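2-nitropropane dioxygenase (Streptomyces ansochromogenes, PDB 3BW2) catalyses the oxidation of nitroalkanes as an FMN-dependent nitroalkane oxidase built on a TIM barrel. Local coordinates at the interface of chains A and B. Coordinates in Å, arbitrary orientation; residue numbers count along the deposited sequence, not the author numbering. Chains: chain A/B, 2-nitropropane dioxygenase.

The centres of the C-alpha atoms of contact 1 and contact 2 lie about 24 Å apart on one two-fold symmetric interface between chains A and B, and they have no residue in common. Contact 1 joins a glycine-rich loop of chain A, just ahead of helix 196-206, to strand 264-267 and B:Gln323 of chain B through polar groups. Contact 2 packs helix 220-228 of each chain against its twin, next to the C-terminal end of helix 333-350. Contact 1 recurs with the chains exchanged, while contact 2 straddles the two-fold axis, so polar flanks and an apolar centre would hold the dimer, if this deposited assembly is the biological one.

Contact 1: the interface of chains A and B. Residues chain A 191-195; chain B 263-265, 323.
Chain A runs through this patch as a loop, A:Gly191 with positive phi (85°) and A:Gly193 to A:Gly195 more extended, so that the A:Gly193 carbonyl and the A:Gly195 N-H both turn toward chain B. B:Gln323 reads this pair with its carboxamide. Its CG stands anti to the carbonyl carbon and the chain is extended beyond it, carrying the amide tip across the backbone of A:Ile194. NE2 of B:Gln323 donates to A:Gly193 O at 2.8 Å; the acceptor lies in the glutamine amide plane, but the donor sits 36° above the carbonyl plane of A:Gly193. OE1 of B:Gln323 accepts from A:Gly195 N at 2.9 Å, nearly straight (170° at H) and on a lone pair. Two bonds thus fix the amide's rotation, while the side chain of A:Ile194 crosses that of B:Gln323 obliquely and puts CG2 3.7 Å from OE1 of B:Gln323. An alanine in place of B:Gln323 has no carboxamide for either bond, and would probably leave the A:Gly193 to A:Gly195 stretch less firmly held against chain B. Farther along, water 1 bridges A:Gly191 O (2.7 Å) and B:Thr264 O (3.1 Å). B:Arg265, extended from CG to NE, brings its guanidinium edge-on to A:Gly191 CA, but its N-H points away from the nearby carbonyl. The poorly ordered B:Arg263 bends at chi3 and lays CD 3.5 Å from A:Ala192 CB; NH2 of B:Arg265 lies above one face of the B:Arg263 guanidinium, toward the rim. In this polar patch of a possibly biological dimer, the loop between 3-10 helix 187-189 and helix 196-206 meets strand 264-267 and the loop before 3-10 helix 325-327.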
loop_
_atom_site.group_PDB
_atom_site.type_symbol
_atom_site.label_atom_id
_atom_site.label_comp_id
_atom_site.label_asym_id
_atom_site.label_seq_id
_atom_site.Cartn_x
_atom_site.Cartn_y
_atom_site.Cartn_z
ATOM N N GLY A 191 -5.670 -9.063 4.511
ATOM C CA GLY A 191 -5.903 -7.703 4.963
ATOM C C GLY A 191 -4.776 -7.121 5.791
ATOM O O GLY A 191 -4.917 -6.040 6.365
ATOM N N ALA A 192 -3.652 -7.827 5.849
ATOM C CA ALA A 192 -2.507 -7.364 6.623
ATOM C C ALA A 192 -1.390 -6.801 5.743
ATOM O O ALA A 192 -0.360 -6.360 6.252
ATOM C CB ALA A 192 -1.967 -8.509 7.482
ATOM N N GLY A 193 -1.600 -6.816 4.427
ATOM C CA GLY A 193 -0.598 -6.313 3.497
ATOM C C GLY A 193 -0.145 -4.883 3.741
ATOM O O GLY A 193 -0.961 -3.978 3.901
ATOM N N ILE A 194 1.167 -4.672 3.739
ATOM C CA ILE A 194 1.738 -3.352 3.982
ATOM C C ILE A 194 2.125 -2.589 2.707
ATOM O O ILE A 194 2.798 -3.136 1.827
ATOM C CB ILE A 194 2.989 -3.477 4.878
ATOM C CG1 ILE A 194 2.632 -4.258 6.149
ATOM C CG2 ILE A 194 3.527 -2.095 5.230
ATOM C CD1 ILE A 194 3.822 -4.615 7.001
ATOM N N GLY A 195 1.701 -1.326 2.618
ATOM C CA GLY A 195 2.041 -0.507 1.462
ATOM C C GLY A 195 3.550 -0.427 1.344
ATOM O O GLY A 195 4.242 -0.319 2.359
ATOM N N ARG B 263 -0.294 -4.966 14.859
ATOM C CA ARG B 263 -0.860 -4.771 13.532
ATOM C C ARG B 263 -2.091 -3.875 13.460
ATOM O O ARG B 263 -2.751 -3.610 14.469
ATOM C CB ARG B 263 -1.168 -6.140 12.909
ATOM C CG ARG B 263 -1.543 -6.097 11.436
ATOM C CD ARG B 263 -1.226 -7.423 10.747
ATOM N NE ARG B 263 -1.911 -8.558 11.361
ATOM C CZ ARG B 263 -1.772 -9.819 10.961
ATOM N NH1 ARG B 263 -0.970 -10.110 9.943
ATOM N NH2 ARG B 263 -2.431 -10.791 11.577
ATOM N N THR B 264 -2.377 -3.405 12.250
ATOM C CA THR B 264 -3.527 -2.555 11.992
ATOM C C THR B 264 -4.379 -3.206 10.911
ATOM O O THR B 264 -3.919 -4.094 10.186
ATOM C CB THR B 264 -3.112 -1.166 11.479
ATOM O OG1 THR B 264 -2.582 -1.286 10.152
ATOM C CG2 THR B 264 -2.054 -0.556 12.381
ATOM N N ARG B 265 -5.623 -2.759 10.815
ATOM C CA ARG B 265 -6.546 -3.264 9.815
ATOM C C ARG B 265 -7.617 -2.224 9.552
ATOM O O ARG B 265 -7.944 -1.422 10.428
ATOM C CB ARG B 265 -7.231 -4.548 10.288
ATOM C CG ARG B 265 -6.363 -5.781 10.262
ATOM C CD ARG B 265 -7.173 -7.001 10.659
ATOM N NE ARG B 265 -6.362 -8.214 10.636
ATOM C CZ ARG B 265 -5.790 -8.707 9.544
ATOM N NH1 ARG B 265 -5.939 -8.089 8.381
ATOM N NH2 ARG B 265 -5.062 -9.814 9.616
ATOM N N GLN B 323 -0.109 2.364 9.001
ATOM C CA GLN B 323 0.763 1.197 9.053
ATOM C C GLN B 323 2.174 1.469 9.570
ATOM O O GLN B 323 2.915 0.537 9.869
ATOM C CB GLN B 323 0.831 0.540 7.677
ATOM C CG GLN B 323 -0.510 0.001 7.197
ATOM C CD GLN B 323 -0.374 -0.821 5.936
ATOM O OE1 GLN B 323 0.242 -0.383 4.970
ATOM N NE2 GLN B 323 -0.951 -2.021 5.938
HETATM O O HOH W 1 -3.455 -3.900 7.112
#

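Contact 2: the interface of chains A and B. Residues chain A 221, 224-225, 227-228, 347, 351-352; chain B 224-225, 227-229, 348, 351.
Two copies of a class I nitronate monooxygenase, a TIM-barrel flavoprotein, meet here helix to helix around the two-fold axis. A:Leu351 and B:Leu351, each just past the end of helix 333-350, cross at about a right angle. The modelled gap between their CD1 methyls is too short to be real, so the contact is better judged from CG of A:Leu351, 3.8 Å from CD1 of B:Leu351. In both leucines chi1 of -114° lies off the staggered positions and, with the methyl overlap, suggests that they are imperfectly modelled; A:Leu351 CD1 nonetheless lies 4.0 Å from B:Ala228 CB. The other branch of A:Leu351, CD2, lies 3.8 Å from CZ of B:Arg348, whose chain crosses it obliquely. That arginine has CG anti to the carbonyl carbon and runs extended from CG to NE, which sets the guanidinium edge-on to the A:Leu351 carbonyl. NH1 of B:Arg348 donates to A:Leu351 O at 2.6 Å, with a bent 119° at H and the donor well above the carbonyl plane, while the oxygen stays close to the guanidinium plane. Under the leucines, helix 220-228 of each chain presents small alanines that let the backbones approach closely: CA of A:Ala225 is 3.9 Å from CA of B:Ala225. Alongside, A:Ala228 CB packs 3.9 Å from B:Ala225 CA and meets B:Ala224 CB at 4.0 Å. A:Ala347, on helix 333-350, directs CB toward B:Ala228 O.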
loop_
_atom_site.group_PDB
_atom_site.type_symbol
_atom_site.label_atom_id
_atom_site.label_comp_id
_atom_site.label_asym_id
_atom_site.label_seq_id
_atom_site.Cartn_x
_atom_site.Cartn_y
_atom_site.Cartn_z
ATOM N N GLY A 221 10.191 8.023 -11.610
ATOM C CA GLY A 221 10.020 8.847 -10.422
ATOM C C GLY A 221 9.770 8.007 -9.180
ATOM O O GLY A 221 10.136 8.387 -8.066
ATOM N N ALA A 224 13.061 6.716 -8.039
ATOM C CA ALA A 224 13.749 7.742 -7.258
ATOM C C ALA A 224 13.133 7.771 -5.864
ATOM O O ALA A 224 13.828 7.965 -4.866
ATOM C CB ALA A 224 13.594 9.110 -7.922
ATOM N N ALA A 225 11.819 7.576 -5.807
ATOM C CA ALA A 225 11.104 7.578 -4.543
ATOM C C ALA A 225 11.632 6.503 -3.596
ATOM O O ALA A 225 11.960 6.797 -2.446
ATOM C CB ALA A 225 9.603 7.373 -4.785
ATOM N N LEU A 227 14.458 4.949 -3.699
ATOM C CA LEU A 227 15.865 5.177 -3.391
ATOM C C LEU A 227 15.947 6.185 -2.247
ATOM O O LEU A 227 16.730 6.021 -1.310
ATOM C CB LEU A 227 16.605 5.716 -4.620
ATOM C CG LEU A 227 16.731 4.762 -5.813
ATOM C CD1 LEU A 227 17.510 5.438 -6.938
ATOM C CD2 LEU A 227 17.429 3.484 -5.377
ATOM N N ALA A 228 15.122 7.223 -2.331
ATOM C CA ALA A 228 15.081 8.259 -1.308
ATOM C C ALA A 228 14.674 7.655 0.027
ATOM O O ALA A 228 15.103 8.119 1.083
ATOM C CB ALA A 228 14.091 9.351 -1.704
ATOM N N ALA A 347 13.657 12.957 -12.067
ATOM C CA ALA A 347 13.165 13.058 -10.697
ATOM C C ALA A 347 14.296 13.449 -9.747
ATOM O O ALA A 347 14.091 14.240 -8.832
ATOM C CB ALA A 347 12.538 11.734 -10.260
ATOM N N LEU A 351 14.406 16.836 -7.211
ATOM C CA LEU A 351 14.627 16.780 -5.766
ATOM C C LEU A 351 15.799 17.663 -5.346
ATOM O O LEU A 351 16.177 17.687 -4.175
ATOM C CB LEU A 351 14.911 15.342 -5.317
ATOM C CG LEU A 351 13.900 14.635 -4.410
ATOM C CD1 LEU A 351 14.507 13.327 -3.925
ATOM C CD2 LEU A 351 13.543 15.510 -3.219
ATOM N N SER A 352 16.378 18.380 -6.304
ATOM C CA SER A 352 17.504 19.264 -6.020
ATOM C C SER A 352 17.638 20.356 -7.076
ATOM O O SER A 352 18.384 20.211 -8.045
ATOM C CB SER A 352 18.806 18.455 -5.933
ATOM O OG SER A 352 19.017 17.677 -7.100
ATOM N N ALA B 224 10.808 12.719 1.317
ATOM C CA ALA B 224 11.617 12.911 0.115
ATOM C C ALA B 224 11.102 11.961 -0.961
ATOM O O ALA B 224 11.063 12.302 -2.144
ATOM C CB ALA B 224 13.087 12.614 0.409
ATOM N N ALA B 225 10.707 10.765 -0.536
ATOM C CA ALA B 225 10.194 9.764 -1.455
ATOM C C ALA B 225 8.962 10.265 -2.203
ATOM O O ALA B 225 8.913 10.198 -3.432
ATOM C CB ALA B 225 9.859 8.473 -0.695
ATOM N N LEU B 227 7.960 13.304 -2.614
ATOM C CA LEU B 227 8.282 14.484 -3.410
ATOM C C LEU B 227 8.867 14.019 -4.741
ATOM O O LEU B 227 8.526 14.543 -5.803
ATOM C CB LEU B 227 9.293 15.371 -2.673
ATOM C CG LEU B 227 8.805 16.030 -1.378
ATOM C CD1 LEU B 227 9.916 16.893 -0.786
ATOM C CD2 LEU B 227 7.573 16.873 -1.664
ATOM N N ALA B 228 9.742 13.021 -4.671
ATOM C CA ALA B 228 10.373 12.467 -5.861
ATOM C C ALA B 228 9.317 11.879 -6.784
ATOM O O ALA B 228 9.473 11.892 -8.003
ATOM C CB ALA B 228 11.376 11.384 -5.468
ATOM N N ALA B 229 8.241 11.366 -6.194
ATOM C CA ALA B 229 7.166 10.760 -6.967
ATOM C C ALA B 229 6.110 11.744 -7.471
ATOM O O ALA B 229 5.105 11.331 -8.047
ATOM C CB ALA B 229 6.506 9.657 -6.152
ATOM N N ARG B 348 17.566 14.015 0.656
ATOM C CA ARG B 348 17.765 14.791 -0.569
ATOM C C ARG B 348 19.213 14.672 -1.019
ATOM O O ARG B 348 19.497 14.335 -2.167
ATOM C CB ARG B 348 17.462 16.271 -0.335
ATOM C CG ARG B 348 16.005 16.662 -0.364
ATOM C CD ARG B 348 15.883 18.149 -0.052
ATOM N NE ARG B 348 14.508 18.631 -0.134
ATOM C CZ ARG B 348 13.815 18.715 -1.265
ATOM N NH1 ARG B 348 14.369 18.349 -2.412
ATOM N NH2 ARG B 348 12.569 19.165 -1.248
ATOM N N LEU B 351 20.199 11.340 -2.534
ATOM C CA LEU B 351 19.711 11.179 -3.904
ATOM C C LEU B 351 20.575 11.952 -4.897
ATOM O O LEU B 351 20.275 11.993 -6.091
ATOM C CB LEU B 351 18.265 11.670 -4.026
ATOM C CG LEU B 351 17.161 10.655 -4.337
ATOM C CD1 LEU B 351 15.871 11.407 -4.629
ATOM C CD2 LEU B 351 17.541 9.799 -5.535
#